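Local coordinates for protein O-phospho-L-seryl-tRNA:Cys-tRNA synthase (Methanocaldococcus jannaschii DSM 2661, PDB 5X6B) that probably uses pyridoxal phosphate to convert O-phosphoseryl-tRNA(Cys) into Cys-tRNA(Cys), at residues V164-E169 against Y173-E178; K213-I218 against I224-N229; D203-N208 against E389-V394; G137-L142 against D185-K190. All coordinates share one frame; numbering follows the deposited sequence.

How the contacts relate
Contacts 1, 2 and 4 belong to the seven-stranded, mostly parallel sheet and the helices on it, while contact 3 ties a loop following one of its strands to a separate three-stranded antiparallel sheet. Contact 2 is buried and apolar, a helix on strand 226-229; contact 4, also apolar, is only partly buried, with helix 179-188 over strand 139-143. Contacts 1 and 3 lie at the surface and are more polar: a hairpin held by backbone bonds and an aromatic pair in contact 1, a lysine reaching a carbonyl and a carboxylate in contact 3. Strands 160-166 and 139-143 join contacts 1 and 4 as neighbours; the stacked rings of Y173 and Y206 join contacts 1 and 3.

Contact 1: V164-E169 against Y173-E178; sequences VGYEEE and YKINLE
Y166 faces I175 as an antiparallel non-hydrogen-bonded pair, and the register then slips by one so that E168 pairs with K174: a beta bulge in which K174 O accepts from E167 N at 2.6 Å and more weakly from E168 N at 3.3 Å. The ladder is extended by N176 N, which bonds to G165 O at 3.0 Å, while Y173 N bonds to E169 O where the chain reverses. The two tyrosines form a T-shaped pair, the edge of Y173 directed at a face of Y166, with centroids 5.5 Å apart and planes at 73°. At its own rim, near the ring plane, Y166 meets the carbonyl oxygens of Y173 and K174, and its hydroxyl bonds to N145. The backbone of E169 lies over one face of Y173, its C 3.7 Å above the ring centre. E167 and K174 both hold CG anti to the backbone N (chi1 -175° and 177°), which sends their extended chains the same way, ending in a long salt bridge of 3.8 Å between E167 OE1 and K174 NZ. N176 OD1 weakly caps G179 N in the turn that leads into helix 179-188. The hairpin is thus fixed mainly by backbone bonds and ring packing; its carboxylates lie at the surface, where K174 may ease the closeness of E167 and E178, whose OE1 atoms are 4.4 Å apart.

Contact 2: K213-I218 against I224-N229; sequences KKVGKI and IPFLLN
The 2.8 Å backbone bond from K217 N to K213 O closes the helical turn that presses V215 and G216 against F226. No hydrogen bond crosses from helix to strand: the whole contact is made by one phenyl ring and the two helix residues facing it. V215 approaches with its CG1 branch, 3.6 Å from F226 CE1, while its CB stands 3.9 Å from F226 CZ; the two side chains cross at about a right angle. The carbonyl carbon of V215 lies above one face of the ring, displaced toward the rim. Beyond it, G216 brings bare backbone to the phenylalanine, its CA 3.7 Å from F226 CD2, in an oblique approach. F226 gets there because its CG is anti to the backbone N (chi1 178°), which throws the ring straight out from the strand to the helix. The backbones can come near at this point, with the CA atoms of G216 and F226 6.6 Å apart. L199 of strand 194-200 touches both V215 and F226, within the same beta-alpha-beta unit. Further along the strand, N229 ND2 bonds to N1 of the pyridoxal phosphate group carried at position 255, which takes the strand into the cofactor site. With no hydrogen bond across it, the contact probably rests on burial and the fit of ring against helix.

Contact 3: D203-N208 against E389-V394; sequences DGEYGN and EIKMSV
K391 bridges from its strand to the loop, its NZ hydrogen-bonded to the backbone oxygen of G204. The modelled 2.4 Å between K391 NZ and G204 O is very short, its exact value doubtful. The tight part rests on more than that atom: the lysine chain bends at chi3 (59°), which brings K391 CE to 3.2 Å from G204 O as well. The looser side is the carboxylate of E205, where OE1 makes a salt bridge to K391 NZ at 3.5 Å, weak as a hydrogen bond, the side chains crossing at about a right angle; OE2 is paired with K350 instead. The loop has its own bracing, an Asx motif in which D203 OD2 accepts from Y206 N at 2.9 Å; D203 OD1 separately accepts from N208 N at 2.8 Å. Strand 389-392 is an outer strand of the small antiparallel sheet, hydrogen-bonded to strand 349-352, with M392 packed on helix 317-331; the loop lies between strand 194-200 of the large sheet and helix 212-221.

Contact 4: G137-L142 against D185-K190; sequences GDYVVL and DNLEDK
The apolar contact is carried by a single methyl: L187 CD2 sits 3.5 Å from Y139 CD1 and 3.7 Å from Y139 CB, so it lodges against the CB-CG end of the tyrosine side chain. The approach to the ring is oblique, and the two side chains cross at about a right angle. The same methyl reaches V141 two residues along the strand, at 4.3 Å from V141 CG2, a lighter touch. L187 therefore spans the two residues of strand 139-143 that point toward the helix, and it also packs on A162 and V194 of the strands flanking that one in the sheet.

No hydrogen bond crosses; the helix bonds within itself, and the strand bonds to its neighbours. On the helix, D189 N bonds to D185 O at 2.8 Å, and K190 N to L187 O at 3.2 Å. On the strand side, Y139 pairs through its backbone with N193 and G195, and the carboxylate of D138 is taken up by K135 N and N193 ND2. Helix 179-188 belongs to the crossover from strand 160-166 to strand 194-200, and it passes over the strand lying between them. One leucine methyl bridging Y139 and V141, with no polar bond beside it, makes this a non-directional seat for the helix on the sheet.

Contact 1: V164-E169 against Y173-E178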
loop_
_atom_site.group_PDB
_atom_site.type_symbol
_atom_site.label_atom_id
_atom_site.label_comp_id
_atom_site.label_asym_id
_atom_site.label_seq_id
_atom_site.Cartn_x
_atom_site.Cartn_y
_atom_site.Cartn_z
ATOM N N VAL B 164 -12.283 23.732 -23.551
ATOM C CA VAL B 164 -13.471 23.434 -24.343
ATOM C C VAL B 164 -14.705 23.633 -23.473
ATOM O O VAL B 164 -14.803 23.066 -22.389
ATOM C CB VAL B 164 -13.449 22.001 -24.898
ATOM C CG1 VAL B 164 -14.782 21.662 -25.536
ATOM C CG2 VAL B 164 -12.313 21.836 -25.893
ATOM N N GLY B 165 -15.644 24.443 -23.949
ATOM C CA GLY B 165 -16.750 24.894 -23.125
ATOM C C GLY B 165 -17.953 23.973 -23.034
ATOM O O GLY B 165 -17.942 22.840 -23.520
ATOM N N TYR B 166 -19.004 24.486 -22.404
ATOM C CA TYR B 166 -20.217 23.725 -22.155
ATOM C C TYR B 166 -21.167 23.658 -23.347
ATOM O O TYR B 166 -21.325 24.624 -24.090
ATOM C CB TYR B 166 -20.968 24.319 -20.963
ATOM C CG TYR B 166 -20.211 24.232 -19.662
ATOM C CD1 TYR B 166 -20.177 23.047 -18.936
ATOM C CD2 TYR B 166 -19.533 25.332 -19.158
ATOM C CE1 TYR B 166 -19.487 22.963 -17.745
ATOM C CE2 TYR B 166 -18.840 25.258 -17.966
ATOM C CZ TYR B 166 -18.821 24.072 -17.263
ATOM O OH TYR B 166 -18.132 24.001 -16.075
ATOM N N GLU B 167 -21.792 22.500 -23.510
ATOM C CA GLU B 167 -22.943 22.339 -24.386
ATOM C C GLU B 167 -24.139 22.984 -23.698
ATOM O O GLU B 167 -25.113 23.377 -24.331
ATOM C CB GLU B 167 -23.190 20.857 -24.667
ATOM C CG GLU B 167 -24.294 20.549 -25.653
ATOM C CD GLU B 167 -24.300 19.083 -26.054
ATOM O OE1 GLU B 167 -23.312 18.383 -25.743
ATOM O OE2 GLU B 167 -25.287 18.629 -26.671
ATOM N N GLU B 168 -24.033 23.075 -22.377
ATOM C CA GLU B 168 -24.982 23.774 -21.523
ATOM C C GLU B 168 -24.364 23.907 -20.148
ATOM O O GLU B 168 -23.802 22.945 -19.633
ATOM C CB GLU B 168 -26.309 23.031 -21.413
ATOM C CG GLU B 168 -27.230 23.626 -20.353
ATOM C CD GLU B 168 -28.484 22.808 -20.133
ATOM O OE1 GLU B 168 -28.543 21.664 -20.627
ATOM O OE2 GLU B 168 -29.412 23.312 -19.468
ATOM N N GLU B 169 -24.453 25.089 -19.551
ATOM C CA GLU B 169 -23.939 25.260 -18.201
ATOM C C GLU B 169 -25.011 24.826 -17.204
ATOM O O GLU B 169 -25.339 23.641 -17.138
ATOM C CB GLU B 169 -23.488 26.701 -17.967
ATOM C CG GLU B 169 -22.491 27.188 -19.017
ATOM C CD GLU B 169 -21.474 28.175 -18.467
ATOM O OE1 GLU B 169 -21.334 28.252 -17.228
ATOM O OE2 GLU B 169 -20.826 28.884 -19.271
ATOM N N TYR B 173 -24.306 21.388 -16.729
ATOM C CA TYR B 173 -22.883 21.651 -16.949
ATOM C C TYR B 173 -22.237 20.584 -17.831
ATOM O O TYR B 173 -21.165 20.065 -17.517
ATOM C CB TYR B 173 -22.153 21.767 -15.611
ATOM C CG TYR B 173 -22.574 22.992 -14.833
ATOM C CD1 TYR B 173 -22.000 24.229 -15.093
ATOM C CD2 TYR B 173 -23.558 22.919 -13.856
ATOM C CE1 TYR B 173 -22.381 25.357 -14.397
ATOM C CE2 TYR B 173 -23.948 24.049 -13.152
ATOM C CZ TYR B 173 -23.353 25.266 -13.431
ATOM O OH TYR B 173 -23.726 26.397 -12.741
ATOM N N LYS B 174 -22.907 20.266 -18.936
ATOM C CA LYS B 174 -22.423 19.271 -19.887
ATOM C C LYS B 174 -21.442 19.866 -20.897
ATOM O O LYS B 174 -21.687 20.925 -21.465
ATOM C CB LYS B 174 -23.597 18.628 -20.630
ATOM C CG LYS B 174 -23.161 17.633 -21.692
ATOM C CD LYS B 174 -24.336 17.043 -22.448
ATOM C CE LYS B 174 -23.839 16.003 -23.441
ATOM N NZ LYS B 174 -24.948 15.342 -24.168
ATOM N N ILE B 175 -20.338 19.161 -21.123
ATOM C CA ILE B 175 -19.304 19.599 -22.054
ATOM C C ILE B 175 -19.710 19.416 -23.517
ATOM O O ILE B 175 -20.230 18.368 -23.903
ATOM C CB ILE B 175 -17.980 18.835 -21.806
ATOM C CG1 ILE B 175 -17.447 19.137 -20.406
ATOM C CG2 ILE B 175 -16.940 19.177 -22.859
ATOM C CD1 ILE B 175 -17.233 20.608 -20.140
ATOM N N ASN B 176 -19.472 20.448 -24.324
ATOM C CA ASN B 176 -19.615 20.347 -25.770
ATOM C C ASN B 176 -18.412 19.618 -26.368
ATOM O O ASN B 176 -17.408 20.240 -26.710
ATOM C CB ASN B 176 -19.760 21.741 -26.390
ATOM C CG ASN B 176 -20.137 21.700 -27.865
ATOM O OD1 ASN B 176 -20.034 20.666 -28.526
ATOM N ND2 ASN B 176 -20.569 22.841 -28.389
ATOM N N LEU B 177 -18.515 18.298 -26.492
ATOM C CA LEU B 177 -17.395 17.495 -26.976
ATOM C C LEU B 177 -17.023 17.851 -28.414
ATOM O O LEU B 177 -15.863 17.744 -28.813
ATOM C CB LEU B 177 -17.716 15.999 -26.867
ATOM C CG LEU B 177 -17.902 15.467 -25.442
ATOM C CD1 LEU B 177 -18.047 13.948 -25.422
ATOM C CD2 LEU B 177 -16.758 15.912 -24.550
ATOM N N GLU B 178 -18.011 18.284 -29.185
ATOM C CA GLU B 178 -17.782 18.669 -30.571
ATOM C C GLU B 178 -17.023 19.989 -30.634
ATOM O O GLU B 178 -16.401 20.311 -31.647
ATOM C CB GLU B 178 -19.110 18.771 -31.327
ATOM C CG GLU B 178 -19.897 17.457 -31.388
ATOM C CD GLU B 178 -20.675 17.157 -30.113
ATOM O OE1 GLU B 178 -20.705 18.017 -29.207
ATOM O OE2 GLU B 178 -21.256 16.056 -30.016
#

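Contact 2: K213-I218 against I224-N229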
loop_
_atom_site.group_PDB
_atom_site.type_symbol
_atom_site.label_atom_id
_atom_site.label_comp_id
_atom_site.label_asym_id
_atom_site.label_seq_id
_atom_site.Cartn_x
_atom_site.Cartn_y
_atom_site.Cartn_z
ATOM N N LYS B 213 -15.360 8.549 -27.170
ATOM C CA LYS B 213 -15.068 8.129 -28.536
ATOM C C LYS B 213 -15.101 9.310 -29.498
ATOM O O LYS B 213 -14.321 9.372 -30.448
ATOM C CB LYS B 213 -16.053 7.055 -28.999
ATOM C CG LYS B 213 -15.677 6.420 -30.330
ATOM C CD LYS B 213 -16.568 5.234 -30.659
ATOM C CE LYS B 213 -16.096 4.521 -31.916
ATOM N NZ LYS B 213 -16.929 3.326 -32.222
ATOM N N LYS B 214 -16.007 10.249 -29.241
ATOM C CA LYS B 214 -16.168 11.410 -30.105
ATOM C C LYS B 214 -14.930 12.298 -30.073
ATOM O O LYS B 214 -14.440 12.722 -31.120
ATOM C CB LYS B 214 -17.412 12.209 -29.703
ATOM C CG LYS B 214 -18.642 11.917 -30.567
ATOM C CD LYS B 214 -18.285 11.814 -32.053
ATOM C CE LYS B 214 -19.508 11.996 -32.947
ATOM N NZ LYS B 214 -19.226 11.577 -34.351
ATOM N N VAL B 215 -14.420 12.571 -28.877
ATOM C CA VAL B 215 -13.200 13.359 -28.742
ATOM C C VAL B 215 -12.025 12.574 -29.309
ATOM O O VAL B 215 -11.070 13.146 -29.828
ATOM C CB VAL B 215 -12.926 13.744 -27.277
ATOM C CG1 VAL B 215 -11.716 14.649 -27.184
ATOM C CG2 VAL B 215 -14.145 14.432 -26.675
ATOM N N GLY B 216 -12.114 11.251 -29.227
ATOM C CA GLY B 216 -11.108 10.387 -29.811
ATOM C C GLY B 216 -11.088 10.509 -31.322
ATOM O O GLY B 216 -10.022 10.560 -31.935
ATOM N N LYS B 217 -12.272 10.566 -31.926
ATOM C CA LYS B 217 -12.378 10.656 -33.381
ATOM C C LYS B 217 -11.941 12.022 -33.904
ATOM O O LYS B 217 -11.326 12.111 -34.967
ATOM C CB LYS B 217 -13.802 10.341 -33.837
ATOM C CG LYS B 217 -14.106 8.855 -33.823
ATOM C CD LYS B 217 -15.389 8.522 -34.567
ATOM C CE LYS B 217 -16.583 9.280 -34.002
ATOM N NZ LYS B 217 -17.859 8.908 -34.679
ATOM N N ILE B 218 -12.259 13.078 -33.160
ATOM C CA ILE B 218 -11.750 14.410 -33.464
ATOM C C ILE B 218 -10.222 14.425 -33.429
ATOM O O ILE B 218 -9.574 14.974 -34.321
ATOM C CB ILE B 218 -12.282 15.460 -32.471
ATOM C CG1 ILE B 218 -13.808 15.528 -32.527
ATOM C CG2 ILE B 218 -11.665 16.831 -32.751
ATOM C CD1 ILE B 218 -14.406 16.515 -31.541
ATOM N N ILE B 224 -3.678 14.790 -33.327
ATOM C CA ILE B 224 -3.169 15.248 -32.038
ATOM C C ILE B 224 -3.377 14.179 -30.965
ATOM O O ILE B 224 -4.466 13.614 -30.854
ATOM C CB ILE B 224 -3.851 16.560 -31.601
ATOM C CG1 ILE B 224 -3.731 17.611 -32.705
ATOM C CG2 ILE B 224 -3.245 17.087 -30.306
ATOM C CD1 ILE B 224 -4.543 18.857 -32.449
ATOM N N PRO B 225 -2.325 13.887 -30.183
ATOM C CA PRO B 225 -2.383 12.899 -29.098
ATOM C C PRO B 225 -3.530 13.144 -28.116
ATOM O O PRO B 225 -3.778 14.287 -27.715
ATOM C CB PRO B 225 -1.030 13.066 -28.405
ATOM C CG PRO B 225 -0.123 13.539 -29.487
ATOM C CD PRO B 225 -0.964 14.426 -30.362
ATOM N N PHE B 226 -4.214 12.065 -27.741
ATOM C CA PHE B 226 -5.401 12.138 -26.898
ATOM C C PHE B 226 -5.194 11.407 -25.567
ATOM O O PHE B 226 -4.996 10.187 -25.529
ATOM C CB PHE B 226 -6.607 11.563 -27.653
ATOM C CG PHE B 226 -7.893 11.545 -26.860
ATOM C CD1 PHE B 226 -8.250 12.614 -26.054
ATOM C CD2 PHE B 226 -8.768 10.473 -26.966
ATOM C CE1 PHE B 226 -9.438 12.600 -25.339
ATOM C CE2 PHE B 226 -9.962 10.456 -26.260
ATOM C CZ PHE B 226 -10.297 11.522 -25.445
ATOM N N LEU B 227 -5.226 12.174 -24.480
ATOM C CA LEU B 227 -5.176 11.615 -23.133
ATOM C C LEU B 227 -6.552 11.661 -22.477
ATOM O O LEU B 227 -7.131 12.735 -22.295
ATOM C CB LEU B 227 -4.163 12.366 -22.267
ATOM C CG LEU B 227 -4.313 12.182 -20.754
ATOM C CD1 LEU B 227 -4.010 10.755 -20.341
ATOM C CD2 LEU B 227 -3.428 13.158 -19.998
ATOM N N LEU B 228 -7.072 10.490 -22.126
ATOM C CA LEU B 228 -8.347 10.395 -21.423
ATOM C C LEU B 228 -8.113 10.262 -19.920
ATOM O O LEU B 228 -7.543 9.270 -19.459
ATOM C CB LEU B 228 -9.159 9.209 -21.950
ATOM C CG LEU B 228 -10.544 8.960 -21.347
ATOM C CD1 LEU B 228 -11.469 10.149 -21.550
ATOM C CD2 LEU B 228 -11.150 7.698 -21.934
ATOM N N ASN B 229 -8.528 11.272 -19.161
ATOM C CA ASN B 229 -8.382 11.231 -17.709
ATOM C C ASN B 229 -9.414 10.311 -17.083
ATOM O O ASN B 229 -10.530 10.728 -16.776
ATOM C CB ASN B 229 -8.509 12.625 -17.099
ATOM C CG ASN B 229 -8.290 12.622 -15.599
ATOM O OD1 ASN B 229 -7.826 11.635 -15.032
ATOM N ND2 ASN B 229 -8.630 13.727 -14.945
#

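Contact 3: D203-N208 against E389-V394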
loop_
_atom_site.group_PDB
_atom_site.type_symbol
_atom_site.label_atom_id
_atom_site.label_comp_id
_atom_site.label_asym_id
_atom_site.label_seq_id
_atom_site.Cartn_x
_atom_site.Cartn_y
_atom_site.Cartn_z
ATOM N N ASP B 203 -15.892 14.329 -14.621
ATOM C CA ASP B 203 -15.414 15.438 -13.806
ATOM C C ASP B 203 -15.718 15.187 -12.339
ATOM O O ASP B 203 -16.617 14.414 -12.009
ATOM C CB ASP B 203 -16.039 16.762 -14.234
ATOM C CG ASP B 203 -17.546 16.746 -14.148
ATOM O OD1 ASP B 203 -18.175 15.831 -14.732
ATOM O OD2 ASP B 203 -18.098 17.629 -13.457
ATOM N N GLY B 204 -14.978 15.868 -11.469
ATOM C CA GLY B 204 -15.100 15.674 -10.039
ATOM C C GLY B 204 -15.951 16.714 -9.345
ATOM O O GLY B 204 -15.951 16.806 -8.118
ATOM N N GLU B 205 -16.682 17.501 -10.123
ATOM C CA GLU B 205 -17.574 18.496 -9.537
ATOM C C GLU B 205 -19.035 18.105 -9.732
ATOM O O GLU B 205 -19.881 18.393 -8.890
ATOM C CB GLU B 205 -17.315 19.880 -10.136
ATOM C CG GLU B 205 -18.074 21.009 -9.446
ATOM C CD GLU B 205 -17.641 21.222 -8.005
ATOM O OE1 GLU B 205 -16.521 20.805 -7.640
ATOM O OE2 GLU B 205 -18.424 21.810 -7.234
ATOM N N TYR B 206 -19.324 17.436 -10.841
ATOM C CA TYR B 206 -20.700 17.100 -11.173
ATOM C C TYR B 206 -20.863 15.609 -11.428
ATOM O O TYR B 206 -21.961 15.071 -11.315
ATOM C CB TYR B 206 -21.164 17.909 -12.391
ATOM C CG TYR B 206 -21.090 19.406 -12.173
ATOM C CD1 TYR B 206 -22.020 20.052 -11.370
ATOM C CD2 TYR B 206 -20.086 20.171 -12.760
ATOM C CE1 TYR B 206 -21.958 21.412 -11.155
ATOM C CE2 TYR B 206 -20.016 21.540 -12.549
ATOM C CZ TYR B 206 -20.958 22.152 -11.746
ATOM O OH TYR B 206 -20.908 23.508 -11.523
ATOM N N GLY B 207 -19.765 14.943 -11.762
ATOM C CA GLY B 207 -19.803 13.515 -12.008
ATOM C C GLY B 207 -20.504 13.173 -13.307
ATOM O O GLY B 207 -21.224 12.179 -13.390
ATOM N N ASN B 208 -20.299 14.009 -14.320
ATOM C CA ASN B 208 -20.852 13.762 -15.646
ATOM C C ASN B 208 -19.955 12.856 -16.474
ATOM O O ASN B 208 -18.769 13.127 -16.642
ATOM C CB ASN B 208 -21.071 15.077 -16.396
ATOM C CG ASN B 208 -22.176 15.912 -15.799
ATOM O OD1 ASN B 208 -23.112 15.383 -15.197
ATOM N ND2 ASN B 208 -22.077 17.227 -15.964
ATOM N N GLU B 389 -24.730 23.938 -1.380
ATOM C CA GLU B 389 -24.491 22.727 -2.151
ATOM C C GLU B 389 -23.940 21.642 -1.229
ATOM O O GLU B 389 -23.405 21.949 -0.164
ATOM C CB GLU B 389 -23.502 23.005 -3.284
ATOM C CG GLU B 389 -24.073 23.796 -4.445
ATOM C CD GLU B 389 -22.999 24.460 -5.289
ATOM O OE1 GLU B 389 -21.805 24.168 -5.071
ATOM O OE2 GLU B 389 -23.351 25.272 -6.173
ATOM N N ILE B 390 -24.096 20.379 -1.625
ATOM C CA ILE B 390 -23.325 19.277 -1.041
ATOM C C ILE B 390 -22.902 18.277 -2.116
ATOM O O ILE B 390 -23.619 18.047 -3.090
ATOM C CB ILE B 390 -24.099 18.495 0.060
ATOM C CG1 ILE B 390 -25.399 17.907 -0.487
ATOM C CG2 ILE B 390 -24.365 19.365 1.277
ATOM C CD1 ILE B 390 -26.141 17.060 0.516
ATOM N N LYS B 391 -21.724 17.690 -1.933
ATOM C CA LYS B 391 -21.274 16.596 -2.782
ATOM C C LYS B 391 -21.201 15.312 -1.960
ATOM O O LYS B 391 -20.664 15.299 -0.854
ATOM C CB LYS B 391 -19.913 16.907 -3.409
ATOM C CG LYS B 391 -19.961 17.999 -4.464
ATOM C CD LYS B 391 -18.570 18.430 -4.897
ATOM C CE LYS B 391 -17.780 17.275 -5.475
ATOM N NZ LYS B 391 -16.452 17.740 -5.975
ATOM N N MET B 392 -21.754 14.235 -2.505
ATOM C CA MET B 392 -21.750 12.957 -1.817
ATOM C C MET B 392 -21.726 11.789 -2.790
ATOM O O MET B 392 -22.021 11.935 -3.976
ATOM C CB MET B 392 -22.968 12.841 -0.901
ATOM C CG MET B 392 -24.275 13.218 -1.567
ATOM S SD MET B 392 -25.698 12.951 -0.495
ATOM C CE MET B 392 -25.745 11.166 -0.446
ATOM N N SER B 393 -21.357 10.628 -2.270
ATOM C CA SER B 393 -21.424 9.392 -3.021
ATOM C C SER B 393 -21.717 8.273 -2.035
ATOM O O SER B 393 -21.227 8.292 -0.904
ATOM C CB SER B 393 -20.123 9.141 -3.783
ATOM O OG SER B 393 -20.190 7.955 -4.557
ATOM N N VAL B 394 -22.544 7.321 -2.444
ATOM C CA VAL B 394 -22.836 6.171 -1.601
ATOM C C VAL B 394 -22.248 4.940 -2.262
ATOM O O VAL B 394 -22.602 3.810 -1.930
ATOM C CB VAL B 394 -24.353 5.978 -1.359
ATOM C CG1 VAL B 394 -24.942 7.216 -0.690
ATOM C CG2 VAL B 394 -25.086 5.653 -2.667
#

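Contact 4: G137-L142 against D185-K190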
loop_
_atom_site.group_PDB
_atom_site.type_symbol
_atom_site.label_atom_id
_atom_site.label_comp_id
_atom_site.label_asym_id
_atom_site.label_seq_id
_atom_site.Cartn_x
_atom_site.Cartn_y
_atom_site.Cartn_z
ATOM N N GLY B 137 5.687 25.069 -24.295
ATOM C CA GLY B 137 4.972 26.131 -24.975
ATOM C C GLY B 137 3.749 25.637 -25.723
ATOM O O GLY B 137 2.894 26.433 -26.112
ATOM N N ASP B 138 3.663 24.324 -25.925
ATOM C CA ASP B 138 2.501 23.731 -26.588
ATOM C C ASP B 138 1.208 24.019 -25.835
ATOM O O ASP B 138 1.216 24.379 -24.656
ATOM C CB ASP B 138 2.667 22.218 -26.745
ATOM C CG ASP B 138 3.582 21.844 -27.894
ATOM O OD1 ASP B 138 3.980 22.748 -28.659
ATOM O OD2 ASP B 138 3.896 20.640 -28.033
ATOM N N TYR B 139 0.093 23.863 -26.532
ATOM C CA TYR B 139 -1.204 24.063 -25.918
ATOM C C TYR B 139 -1.838 22.721 -25.593
ATOM O O TYR B 139 -1.824 21.798 -26.414
ATOM C CB TYR B 139 -2.119 24.890 -26.830
ATOM C CG TYR B 139 -2.073 26.379 -26.554
ATOM C CD1 TYR B 139 -3.058 26.993 -25.790
ATOM C CD2 TYR B 139 -1.044 27.169 -27.050
ATOM C CE1 TYR B 139 -3.024 28.352 -25.531
ATOM C CE2 TYR B 139 -1.001 28.532 -26.790
ATOM C CZ TYR B 139 -1.993 29.116 -26.035
ATOM O OH TYR B 139 -1.951 30.468 -25.777
ATOM N N VAL B 140 -2.357 22.608 -24.375
ATOM C CA VAL B 140 -3.163 21.461 -23.984
ATOM C C VAL B 140 -4.634 21.829 -24.103
ATOM O O VAL B 140 -5.095 22.791 -23.484
ATOM C CB VAL B 140 -2.860 20.998 -22.540
ATOM C CG1 VAL B 140 -3.897 19.988 -22.073
ATOM C CG2 VAL B 140 -1.468 20.406 -22.454
ATOM N N VAL B 141 -5.369 21.072 -24.909
ATOM C CA VAL B 141 -6.795 21.329 -25.077
ATOM C C VAL B 141 -7.601 20.384 -24.186
ATOM O O VAL B 141 -7.566 19.167 -24.368
ATOM C CB VAL B 141 -7.227 21.176 -26.549
ATOM C CG1 VAL B 141 -8.721 21.393 -26.692
ATOM C CG2 VAL B 141 -6.461 22.160 -27.425
ATOM N N LEU B 142 -8.310 20.959 -23.216
ATOM C CA LEU B 142 -9.070 20.186 -22.236
ATOM C C LEU B 142 -10.455 20.780 -21.993
ATOM O O LEU B 142 -10.706 21.940 -22.321
ATOM C CB LEU B 142 -8.299 20.095 -20.914
ATOM C CG LEU B 142 -7.650 21.358 -20.321
ATOM C CD1 LEU B 142 -8.653 22.267 -19.621
ATOM C CD2 LEU B 142 -6.536 20.985 -19.357
ATOM N N ASP B 185 -8.768 24.338 -34.041
ATOM C CA ASP B 185 -8.626 25.120 -35.265
ATOM C C ASP B 185 -8.374 26.589 -34.943
ATOM O O ASP B 185 -7.548 27.233 -35.581
ATOM C CB ASP B 185 -9.865 24.972 -36.150
ATOM C CG ASP B 185 -10.033 23.562 -36.687
ATOM O OD1 ASP B 185 -9.034 22.811 -36.720
ATOM O OD2 ASP B 185 -11.162 23.205 -37.081
ATOM N N ASN B 186 -9.088 27.104 -33.945
ATOM C CA ASN B 186 -8.860 28.453 -33.433
ATOM C C ASN B 186 -7.389 28.660 -33.076
ATOM O O ASN B 186 -6.823 29.725 -33.313
ATOM C CB ASN B 186 -9.752 28.706 -32.209
ATOM C CG ASN B 186 -9.802 30.168 -31.794
ATOM O OD1 ASN B 186 -8.846 30.919 -31.977
ATOM N ND2 ASN B 186 -10.931 30.575 -31.225
ATOM N N LEU B 187 -6.769 27.622 -32.525
ATOM C CA LEU B 187 -5.386 27.711 -32.077
ATOM C C LEU B 187 -4.395 27.471 -33.216
ATOM O O LEU B 187 -3.368 28.148 -33.300
ATOM C CB LEU B 187 -5.137 26.723 -30.936
ATOM C CG LEU B 187 -5.304 27.268 -29.511
ATOM C CD1 LEU B 187 -6.639 27.978 -29.322
ATOM C CD2 LEU B 187 -5.156 26.148 -28.497
ATOM N N GLU B 188 -4.700 26.515 -34.089
ATOM C CA GLU B 188 -3.844 26.238 -35.241
ATOM C C GLU B 188 -3.827 27.413 -36.223
ATOM O O GLU B 188 -2.815 27.677 -36.873
ATOM C CB GLU B 188 -4.297 24.960 -35.952
ATOM C CG GLU B 188 -3.970 23.681 -35.193
ATOM C CD GLU B 188 -4.290 22.427 -35.987
ATOM O OE1 GLU B 188 -4.979 22.537 -37.023
ATOM O OE2 GLU B 188 -3.837 21.333 -35.584
ATOM N N ASP B 189 -4.950 28.120 -36.317
ATOM C CA ASP B 189 -5.054 29.286 -37.189
ATOM C C ASP B 189 -4.219 30.456 -36.683
ATOM O O ASP B 189 -3.848 31.338 -37.455
ATOM C CB ASP B 189 -6.514 29.726 -37.337
ATOM C CG ASP B 189 -7.330 28.763 -38.175
ATOM O OD1 ASP B 189 -6.722 27.919 -38.869
ATOM O OD2 ASP B 189 -8.578 28.855 -38.144
ATOM N N LYS B 190 -3.929 30.467 -35.388
ATOM C CA LYS B 190 -3.136 31.540 -34.799
ATOM C C LYS B 190 -1.665 31.153 -34.676
ATOM O O LYS B 190 -0.901 31.816 -33.973
ATOM C CB LYS B 190 -3.688 31.931 -33.428
ATOM C CG LYS B 190 -5.076 32.543 -33.472
ATOM C CD LYS B 190 -5.557 32.922 -32.081
ATOM C CE LYS B 190 -6.884 33.665 -32.143
ATOM N NZ LYS B 190 -7.892 32.943 -32.974
#